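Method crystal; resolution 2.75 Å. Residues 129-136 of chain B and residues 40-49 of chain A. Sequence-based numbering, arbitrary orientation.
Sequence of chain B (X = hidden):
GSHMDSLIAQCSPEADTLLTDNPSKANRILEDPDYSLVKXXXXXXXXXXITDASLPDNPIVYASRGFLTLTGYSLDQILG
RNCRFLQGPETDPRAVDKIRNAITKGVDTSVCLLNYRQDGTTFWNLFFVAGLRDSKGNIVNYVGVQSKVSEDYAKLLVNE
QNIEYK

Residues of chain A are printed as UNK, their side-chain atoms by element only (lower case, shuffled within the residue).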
# COMPACT_ATOMS: atom_id res chain seq x y z
N VAL B 129 9.99 -6.02 1.99
CA VAL B 129 9.67 -4.94 2.94
C VAL B 129 10.24 -3.61 2.50
O VAL B 129 11.38 -3.51 2.06
CB VAL B 129 10.24 -5.18 4.35
CG1 VAL B 129 9.18 -5.72 5.28
CG2 VAL B 129 11.48 -6.07 4.30
N ALA B 130 9.43 -2.57 2.68
CA ALA B 130 9.87 -1.21 2.42
C ALA B 130 9.34 -0.30 3.51
O ALA B 130 8.21 -0.48 3.99
CB ALA B 130 9.41 -0.75 1.05
N GLY B 131 10.15 0.68 3.91
CA GLY B 131 9.73 1.66 4.90
C GLY B 131 9.04 2.84 4.24
O GLY B 131 9.53 3.38 3.24
N LEU B 132 7.90 3.23 4.79
CA LEU B 132 7.15 4.38 4.27
C LEU B 132 7.46 5.63 5.09
O LEU B 132 7.01 5.76 6.24
CB LEU B 132 5.66 4.07 4.26
CG LEU B 132 5.28 2.84 3.43
CD1 LEU B 132 3.77 2.60 3.43
CD2 LEU B 132 5.81 2.97 2.00
N ARG B 133 8.23 6.54 4.51
CA ARG B 133 8.72 7.71 5.22
C ARG B 133 7.85 8.94 5.01
O ARG B 133 7.19 9.07 3.97
CB ARG B 133 10.15 8.02 4.78
CG ARG B 133 11.12 6.87 4.98
CD ARG B 133 12.44 7.11 4.26
NE ARG B 133 13.32 5.95 4.32
CZ ARG B 133 14.32 5.81 5.18
NH1 ARG B 133 14.60 6.78 6.05
NH2 ARG B 133 15.07 4.72 5.16
N ASP B 134 7.83 9.83 5.99
CA ASP B 134 7.10 11.08 5.85
C ASP B 134 7.97 12.13 5.18
O ASP B 134 9.11 11.87 4.81
CB ASP B 134 6.61 11.59 7.20
CG ASP B 134 7.74 11.89 8.17
OD1 ASP B 134 8.92 11.85 7.75
OD2 ASP B 134 7.45 12.17 9.35
N SER B 135 7.42 13.33 5.03
CA SER B 135 8.11 14.44 4.40
C SER B 135 9.45 14.78 5.08
O SER B 135 10.25 15.54 4.53
CB SER B 135 7.21 15.67 4.36
OG SER B 135 6.78 16.04 5.66
N LYS B 136 9.69 14.22 6.26
CA LYS B 136 10.95 14.45 6.97
C LYS B 136 11.93 13.28 6.86
O LYS B 136 13.05 13.35 7.35
CB LYS B 136 10.69 14.79 8.44
CG LYS B 136 10.96 16.26 8.78
CD LYS B 136 10.59 16.59 10.23
CE LYS B 136 11.04 18.00 10.59
NZ LYS B 136 10.06 18.70 11.48
N UNK A 40 4.17 3.79 -5.14
CA UNK A 40 3.14 4.79 -4.85
C UNK A 40 3.25 5.28 -3.42
O UNK A 40 3.16 6.48 -3.15
c UNK A 40 1.76 4.22 -5.11
N UNK A 41 3.43 4.35 -2.49
CA UNK A 41 3.41 4.67 -1.07
C UNK A 41 4.67 5.42 -0.63
O UNK A 41 4.68 6.05 0.43
c UNK A 41 3.23 3.40 -0.24
c UNK A 41 1.92 2.64 -0.42
c UNK A 41 1.95 1.32 0.35
c UNK A 41 0.73 3.48 0.01
N UNK A 42 5.71 5.36 -1.44
CA UNK A 42 6.97 6.02 -1.11
C UNK A 42 7.06 7.42 -1.71
O UNK A 42 7.82 8.25 -1.22
o UNK A 42 9.68 2.83 -2.39
c UNK A 42 8.16 5.16 -1.55
c UNK A 42 9.51 3.07 -1.19
c UNK A 42 8.33 3.90 -0.73
n UNK A 42 10.33 2.63 -0.25
N UNK A 43 6.31 7.66 -2.77
CA UNK A 43 6.16 9.02 -3.30
C UNK A 43 5.12 9.73 -2.44
O UNK A 43 5.07 10.96 -2.38
c UNK A 43 5.74 9.01 -4.77
c UNK A 43 4.42 8.31 -5.04
s UNK A 43 3.12 9.40 -5.64
c UNK A 43 3.67 9.68 -7.32
N UNK A 44 4.28 8.94 -1.78
CA UNK A 44 3.35 9.45 -0.79
C UNK A 44 4.13 9.68 0.49
O UNK A 44 4.73 8.77 1.03
c UNK A 44 2.24 8.45 -0.55
N UNK A 45 4.12 10.92 0.96
CA UNK A 45 4.88 11.25 2.15
C UNK A 45 4.00 11.09 3.39
O UNK A 45 3.69 12.05 4.09
n UNK A 45 8.48 14.13 0.85
c UNK A 45 7.16 14.05 0.73
c UNK A 45 5.50 12.64 2.03
o UNK A 45 6.45 15.02 0.46
c UNK A 45 6.55 12.68 0.94
N UNK A 46 3.62 9.84 3.62
CA UNK A 46 2.70 9.47 4.68
C UNK A 46 1.29 10.02 4.49
O UNK A 46 0.49 10.01 5.42
c UNK A 46 3.29 7.43 6.85
c UNK A 46 4.09 8.72 6.68
o UNK A 46 2.11 7.45 7.20
c UNK A 46 3.25 9.83 6.06
n UNK A 46 3.95 6.30 6.60
N UNK A 47 0.97 10.49 3.28
CA UNK A 47 -0.41 10.84 2.96
C UNK A 47 -1.02 9.86 1.97
O UNK A 47 -0.91 10.04 0.76
c UNK A 47 -0.52 12.26 2.40
n UNK A 47 0.54 14.39 2.78
c UNK A 47 0.02 13.31 3.34
o UNK A 47 -0.01 13.15 4.56
N UNK A 48 -1.66 8.82 2.49
CA UNK A 48 -2.29 7.85 1.61
C UNK A 48 -3.47 7.15 2.25
O UNK A 48 -3.68 7.22 3.47
c UNK A 48 -1.33 4.77 2.58
c UNK A 48 0.34 4.35 4.25
c UNK A 48 -0.70 5.95 2.22
c UNK A 48 0.45 6.32 2.89
c UNK A 48 -0.81 3.97 3.59
c UNK A 48 -1.27 6.81 1.12
c UNK A 48 0.98 5.53 3.89
N UNK A 49 -4.26 6.47 1.42
CA UNK A 49 -5.34 5.62 1.90
C UNK A 49 -5.35 4.30 1.13
O UNK A 49 -4.75 4.18 0.06
c UNK A 49 -6.74 7.60 2.58
c UNK A 49 -6.71 6.31 1.77
c UNK A 49 -7.03 6.59 0.31
O HOH W 1 8.01 8.84 1.44
O HOH W 2 4.81 14.26 6.11

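Position 40 has one side-chain carbon. It lies in a helix and is out of reach of chain B. A lone CB makes it Ala A40.

Position 41 has four side-chain carbons, forked at the second. Its CB lies 3.4 Å from CD2 of Leu B132, an apolar contact. The fork after a single CH2 makes it Leu A41.

Position 42 has three carbons, the third carrying one oxygen and one nitrogen. CB points sideways, but the end of the chain comes nearer to chain B. The side chain touches Ala B130 and Leu B132. The length and the terminal amide give Gln A42. Its NE2 is 3.7 Å from CB of Ala B130, and its CG is 3.8 Å from CD2 of Leu B132.

Position 43 has two carbons, a sulfur and a last carbon, unbranched. It points away and touches nothing on chain B. The thioether identifies Met A43.

Position 44 has one side-chain carbon, so it is Ala A44. It is the first residue to leave helical phi/psi.

Position 45 again has three carbons, with oxygen and nitrogen on the third. The end of the side chain touches Ser B135. This is Gln A45. Its NE2 is 3.6 Å from CA of Ser B135, a packing contact.

Position 46 has the same atoms, but here CB points toward chain B. The side-chain nitrogen approaches the backbone O of Leu B132. This is Gln A46. Its NE2 donates a hydrogen bond to O of Leu B132 at 3.1 Å, with an angle of 158°.

Position 47 has two carbons, the second carrying one oxygen and one nitrogen. It makes no contact with chain B. The shorter amide chain is Asn A47.

Position 48 has one carbon followed by a ring of six carbons. The ring touches Leu B132, which approaches obliquely. With no hydroxyl on the ring, it is Phe A48. Its CZ is 3.9 Å from CD1 of Leu B132.

Position 49 has one carbon carrying two more. Branching at CB makes it Val A49, out of reach of chain B.

The contact centres on Leu B132. Both its methyls lie against Leu A41, and CD1 also reaches the ring of Phe A48. Its carbonyl receives the direct hydrogen bond. Water supplements this. Water 1 lies 2.7 Å from O of Gln A42 and 2.7 Å from O of Arg B133, and can bridge them, though it has more acceptors in reach than protons. Water 2 donates to O of Gln A45 at 3.2 Å and accepts from N of Ser B135 at 3.0 Å. The helix end and Phe A48 thus supply the apolar packing, while the loop supplies the amide of Gln A46.

Chain A (40-49) ALQMAQQNFV
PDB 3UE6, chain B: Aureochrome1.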